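Local coordinates for protein DnaJ homolog subfamily C member 10 (Mus musculus, PDB 3APQ) that reduces disulfides in the endoplasmic reticulum for correct folding and for degradation of misfolded proteins, here as its J domain and first thioredoxin domain, at residues W83-Y86 with R87-G91; C126-C129 with H130-A133. All coordinates share one frame; numbering follows the deposited sequence.

Contact 1 (W83-Y86 with R87-G91); sequences WSYY and RYDFG
Asp89 N closes the last turn of helix 83-88 with a hydrogen bond to Tyr85 O at 2.8 Å. Two earlier bonds of the same kind, Arg87 N to Trp83 O and Tyr88 N to Ser84 O, run along the helix before Asp89 leaves helical geometry. Where the backbone turns away, water takes over at Asp89 O, Tyr86 O and Phe90 O. One water is held between Tyr85 OH (2.7 Å) and Asp89 O, to which it donates; another lies within hydrogen-bonding distance of Tyr86 O and of Phe90 O, 2.7 Å away, with more acceptors in reach than it has protons. The Tyr85 phenol reaches its water because CG stands anti to the backbone N (chi1 174°), which carries the ring outward and toward the C-terminal end, with Asp89 O over one face and CE2 3.7 Å from Phe90 CD1. With an alanine at Tyr85, the water on Asp89 O is likely to lose its phenol partner and a gap to open beside the Phe90 ring. Phe90 also offers its face to the edge of Tyr86 in a T-shaped pair, planes at 69°, while the Tyr86 hydroxyl bonds to Glu81. Further back, Arg87 CB makes a CH-pi contact 3.8 Å from the centroid of the Trp83 six-membered ring, whose NE1 is bonded to Leu28 O of helix 16-30 in the J domain. The Asp89 carboxylate takes Gly125 N at OD2 and, in the given conformer of His130, probably NE2 at OD1. The chemistry thus implies a junction: aromatic packing on the J-domain side, an acidic group bonded to the thioredoxin domain.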
loop_
_atom_site.group_PDB
_atom_site.type_symbol
_atom_site.label_atom_id
_atom_site.label_comp_id
_atom_site.label_asym_id
_atom_site.label_seq_id
_atom_site.Cartn_x
_atom_site.Cartn_y
_atom_site.Cartn_z
ATOM N N TRP A 83 -15.950 -7.408 5.463
ATOM C CA TRP A 83 -15.240 -7.136 6.709
ATOM C C TRP A 83 -13.885 -7.840 6.719
ATOM O O TRP A 83 -12.888 -7.273 7.177
ATOM C CB TRP A 83 -16.040 -7.614 7.908
ATOM C CG TRP A 83 -15.451 -7.293 9.249
ATOM C CD1 TRP A 83 -15.697 -6.168 10.004
ATOM C CD2 TRP A 83 -14.607 -8.133 10.028
ATOM N NE1 TRP A 83 -14.994 -6.243 11.191
ATOM C CE2 TRP A 83 -14.338 -7.443 11.242
ATOM C CE3 TRP A 83 -13.998 -9.398 9.807
ATOM C CZ2 TRP A 83 -13.498 -7.964 12.238
ATOM C CZ3 TRP A 83 -13.172 -9.912 10.817
ATOM C CH2 TRP A 83 -12.910 -9.188 11.992
ATOM N N SER A 84 -13.874 -9.085 6.278
ATOM C CA SER A 84 -12.657 -9.887 6.236
ATOM C C SER A 84 -11.567 -9.226 5.373
ATOM O O SER A 84 -10.387 -9.253 5.710
ATOM C CB SER A 84 -12.972 -11.264 5.629
ATOM O OG SER A 84 -11.826 -12.055 5.825
ATOM N N TYR A 85 -11.968 -8.691 4.237
ATOM C CA TYR A 85 -11.048 -7.926 3.420
ATOM C C TYR A 85 -10.399 -6.803 4.241
ATOM O O TYR A 85 -9.182 -6.625 4.166
ATOM C CB TYR A 85 -11.770 -7.317 2.198
ATOM C CG TYR A 85 -10.890 -6.390 1.369
ATOM C CD1 TYR A 85 -10.166 -6.874 0.284
ATOM C CD2 TYR A 85 -10.794 -5.025 1.679
ATOM C CE1 TYR A 85 -9.365 -6.027 -0.472
ATOM C CE2 TYR A 85 -10.004 -4.170 0.931
ATOM C CZ TYR A 85 -9.276 -4.687 -0.123
ATOM O OH TYR A 85 -8.515 -3.833 -0.853
ATOM N N TYR A 86 -11.180 -6.025 5.008
ATOM C CA TYR A 86 -10.570 -4.917 5.778
ATOM C C TYR A 86 -9.728 -5.452 6.929
ATOM O O TYR A 86 -8.728 -4.848 7.328
ATOM C CB TYR A 86 -11.617 -3.910 6.275
ATOM C CG TYR A 86 -12.285 -3.267 5.098
ATOM C CD1 TYR A 86 -11.577 -2.423 4.232
ATOM C CD2 TYR A 86 -13.614 -3.570 4.805
ATOM C CE1 TYR A 86 -12.206 -1.863 3.096
ATOM C CE2 TYR A 86 -14.246 -3.011 3.693
ATOM C CZ TYR A 86 -13.529 -2.188 2.834
ATOM O OH TYR A 86 -14.197 -1.673 1.760
ATOM N N ARG A 87 -10.138 -6.599 7.470
ATOM C CA ARG A 87 -9.458 -7.093 8.644
ATOM C C ARG A 87 -8.108 -7.652 8.272
ATOM O O ARG A 87 -7.165 -7.478 9.007
ATOM C CB ARG A 87 -10.339 -8.191 9.325
ATOM C CG ARG A 87 -9.610 -8.892 10.535
ATOM C CD ARG A 87 -9.414 -7.915 11.702
ATOM N NE ARG A 87 -8.669 -8.568 12.802
ATOM C CZ ARG A 87 -7.382 -8.847 12.782
ATOM N NH1 ARG A 87 -6.637 -8.496 11.728
ATOM N NH2 ARG A 87 -6.797 -9.440 13.815
ATOM N N TYR A 88 -8.007 -8.363 7.131
ATOM C CA TYR A 88 -6.804 -9.118 6.849
ATOM C C TYR A 88 -6.109 -8.730 5.527
ATOM O O TYR A 88 -4.963 -9.122 5.338
ATOM C CB TYR A 88 -7.099 -10.611 6.781
ATOM C CG TYR A 88 -7.537 -11.212 8.110
ATOM C CD1 TYR A 88 -6.620 -11.369 9.168
ATOM C CD2 TYR A 88 -8.840 -11.585 8.309
ATOM C CE1 TYR A 88 -7.031 -11.944 10.427
ATOM C CE2 TYR A 88 -9.286 -12.153 9.566
ATOM C CZ TYR A 88 -8.356 -12.320 10.607
ATOM O OH TYR A 88 -8.739 -12.864 11.830
ATOM N N ASP A 89 -6.792 -7.975 4.647
ATOM C CA ASP A 89 -6.256 -7.790 3.270
ATOM C C ASP A 89 -6.130 -6.322 2.848
ATOM O O ASP A 89 -6.145 -6.012 1.650
ATOM C CB ASP A 89 -7.125 -8.538 2.233
ATOM C CG ASP A 89 -6.316 -8.944 0.969
ATOM O OD1 ASP A 89 -5.059 -8.905 0.947
ATOM O OD2 ASP A 89 -6.942 -9.283 -0.025
ATOM N N PHE A 90 -6.029 -5.451 3.846
ATOM C CA PHE A 90 -6.099 -4.007 3.638
ATOM C C PHE A 90 -4.943 -3.331 4.391
ATOM O O PHE A 90 -4.748 -3.602 5.572
ATOM C CB PHE A 90 -7.453 -3.492 4.132
ATOM C CG PHE A 90 -7.627 -2.044 3.887
ATOM C CD1 PHE A 90 -7.922 -1.569 2.605
ATOM C CD2 PHE A 90 -7.410 -1.126 4.920
ATOM C CE1 PHE A 90 -8.083 -0.193 2.370
ATOM C CE2 PHE A 90 -7.548 0.260 4.710
ATOM C CZ PHE A 90 -7.897 0.733 3.424
ATOM N N GLY A 91 -4.174 -2.487 3.703
ATOM C CA GLY A 91 -3.036 -1.793 4.346
ATOM C C GLY A 91 -2.072 -2.774 4.987
ATOM O O GLY A 91 -1.669 -2.610 6.142
HETATM O O HOH W 1 -5.879 -4.028 -0.328
HETATM O O HOH W 2 -5.849 -5.597 6.944
#

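Contact 2 (C126-C129 with H130-A133); sequences CSHC and HDLA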
loop_
_atom_site.group_PDB
_atom_site.type_symbol
_atom_site.label_atom_id
_atom_site.label_comp_id
_atom_site.label_asym_id
_atom_site.label_seq_id
_atom_site.Cartn_x
_atom_site.Cartn_y
_atom_site.Cartn_z
ATOM N N CYS A 126 -4.563 -12.340 -2.803
ATOM C CA CYS A 126 -3.490 -13.140 -3.391
ATOM C C CYS A 126 -2.927 -14.017 -2.284
ATOM O O CYS A 126 -2.342 -13.511 -1.292
ATOM C CB CYS A 126 -2.430 -12.205 -3.959
ATOM S SG CYS A 126 -0.806 -12.908 -4.391
ATOM N N SER A 127 -3.184 -15.318 -2.404
ATOM C CA SER A 127 -2.815 -16.288 -1.359
ATOM C C SER A 127 -1.300 -16.363 -1.203
ATOM O O SER A 127 -0.811 -16.446 -0.082
ATOM C CB SER A 127 -3.395 -17.680 -1.660
ATOM O OG SER A 127 -3.149 -18.583 -0.602
ATOM N N HIS A 128 -0.570 -16.324 -2.322
ATOM C CA HIS A 128 0.922 -16.353 -2.249
ATOM C C HIS A 128 1.536 -15.101 -1.614
ATOM O O HIS A 128 2.601 -15.178 -0.923
ATOM C CB HIS A 128 1.545 -16.572 -3.623
ATOM C CG HIS A 128 1.267 -17.928 -4.211
ATOM N ND1 HIS A 128 1.812 -19.085 -3.707
ATOM C CD2 HIS A 128 0.523 -18.302 -5.287
ATOM C CE1 HIS A 128 1.425 -20.116 -4.445
ATOM N NE2 HIS A 128 0.634 -19.666 -5.410
ATOM N N CYS A 129 0.856 -13.970 -1.814
ATOM C CA CYS A 129 1.217 -12.703 -1.169
ATOM C C CYS A 129 1.000 -12.843 0.336
ATOM O O CYS A 129 1.879 -12.448 1.103
ATOM C CB CYS A 129 0.390 -11.529 -1.758
ATOM S SG CYS A 129 0.605 -11.369 -3.563
ATOM N N HIS A 130 -0.130 -13.399 0.771
ATOM C CA HIS A 130 -0.327 -13.563 2.201
ATOM C C HIS A 130 0.660 -14.533 2.820
ATOM O O HIS A 130 1.085 -14.363 4.002
ATOM C CB HIS A 130 -1.780 -13.920 2.533
ATOM C CG HIS A 130 -2.658 -12.709 2.604
ATOM N ND1 HIS A 130 -3.084 -12.167 3.799
ATOM C CD2 HIS A 130 -3.126 -11.892 1.633
ATOM C CE1 HIS A 130 -3.793 -11.074 3.554
ATOM N NE2 HIS A 130 -3.823 -10.881 2.253
ATOM N N ASP A 131 1.053 -15.525 2.044
ATOM C CA ASP A 131 1.963 -16.500 2.551
ATOM C C ASP A 131 3.312 -15.857 2.808
ATOM O O ASP A 131 3.975 -16.198 3.780
ATOM C CB ASP A 131 2.155 -17.641 1.536
ATOM C CG ASP A 131 1.002 -18.651 1.537
ATOM O OD1 ASP A 131 0.085 -18.532 2.377
ATOM O OD2 ASP A 131 1.014 -19.568 0.676
ATOM N N LEU A 132 3.718 -14.978 1.907
ATOM C CA LEU A 132 5.003 -14.275 1.958
ATOM C C LEU A 132 5.034 -13.138 3.028
ATOM O O LEU A 132 6.060 -12.878 3.642
ATOM C CB LEU A 132 5.340 -13.727 0.574
ATOM C CG LEU A 132 6.507 -12.760 0.545
ATOM C CD1 LEU A 132 7.837 -13.482 0.913
ATOM C CD2 LEU A 132 6.637 -12.093 -0.860
ATOM N N ALA A 133 3.902 -12.500 3.263
ATOM C CA ALA A 133 3.844 -11.368 4.209
ATOM C C ALA A 133 4.624 -11.502 5.531
ATOM O O ALA A 133 5.409 -10.632 5.858
ATOM C CB ALA A 133 2.419 -10.918 4.441
HETATM O O HOH W 3 3.511 -19.491 -1.533
#
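His130 N donates to Cys126 O at 3.0 Å, the first backbone bond across a thioredoxin-type CxxC motif, with Cys126 as the N-cap of helix 127-142. This helix follows strand 117-122 in the beta-alpha-beta unit of the thioredoxin fold. The redox-active pair is oxidised here, Cys126 SG lying 2.2 Å from Cys129 SG. On the tightly packed side, Cys129 is buried: its SG lies anti to the carbonyl carbon (chi1 -57°), which swings the sulfur back toward the helix start and Cys126, and its side chain meets Tyr122 and Tyr169. Its carbonyl oxygen receives Ala133 N at 3.0 Å, and His128 O likewise receives Leu132 N. Leu132 is buried too, with CB 3.4 Å from His128 O and the side chain turned against Asn120 of strand 117-122. From another face of the helix His130 points toward Asp89, beyond the thioredoxin helix itself, in the segment that follows helix 83-88. The solvent side is looser and polar. Ser127 and His128 are exposed there, and Asp131, whose own backbone N is bonded to Ser127 O, folds its carboxylate back over the first turn, OD1 coming to 3.3 Å from that same Ser127 O although both atoms are acceptors. His128 ND1 and Asp131 OD2 do not meet directly; one water lies in the plane of the imidazole at its edge, 2.8 Å from His128 ND1, and gives only a weak bond to Asp131 OD2, at 3.3 Å.

How the contacts relate
Each contact is local and partly buried, around one end of its own helix, yet the ends are opposite: contact 1 at the C-terminal end of helix 83-88, contact 2 at the N-terminal start of helix 127-142. Aromatic side chains supply the buried part of contact 1, facing the J domain; in contact 2 Cys129 and Leu132 face strand 117-122, and the disulfide also meets the loop holding Tyr169. Water joins carbonyls and a phenol in the first, but an imidazole and a carboxylate in the second. Although their centres are 13 Å apart, the two meet through Asp89 and His130, probably by a hydrogen bond.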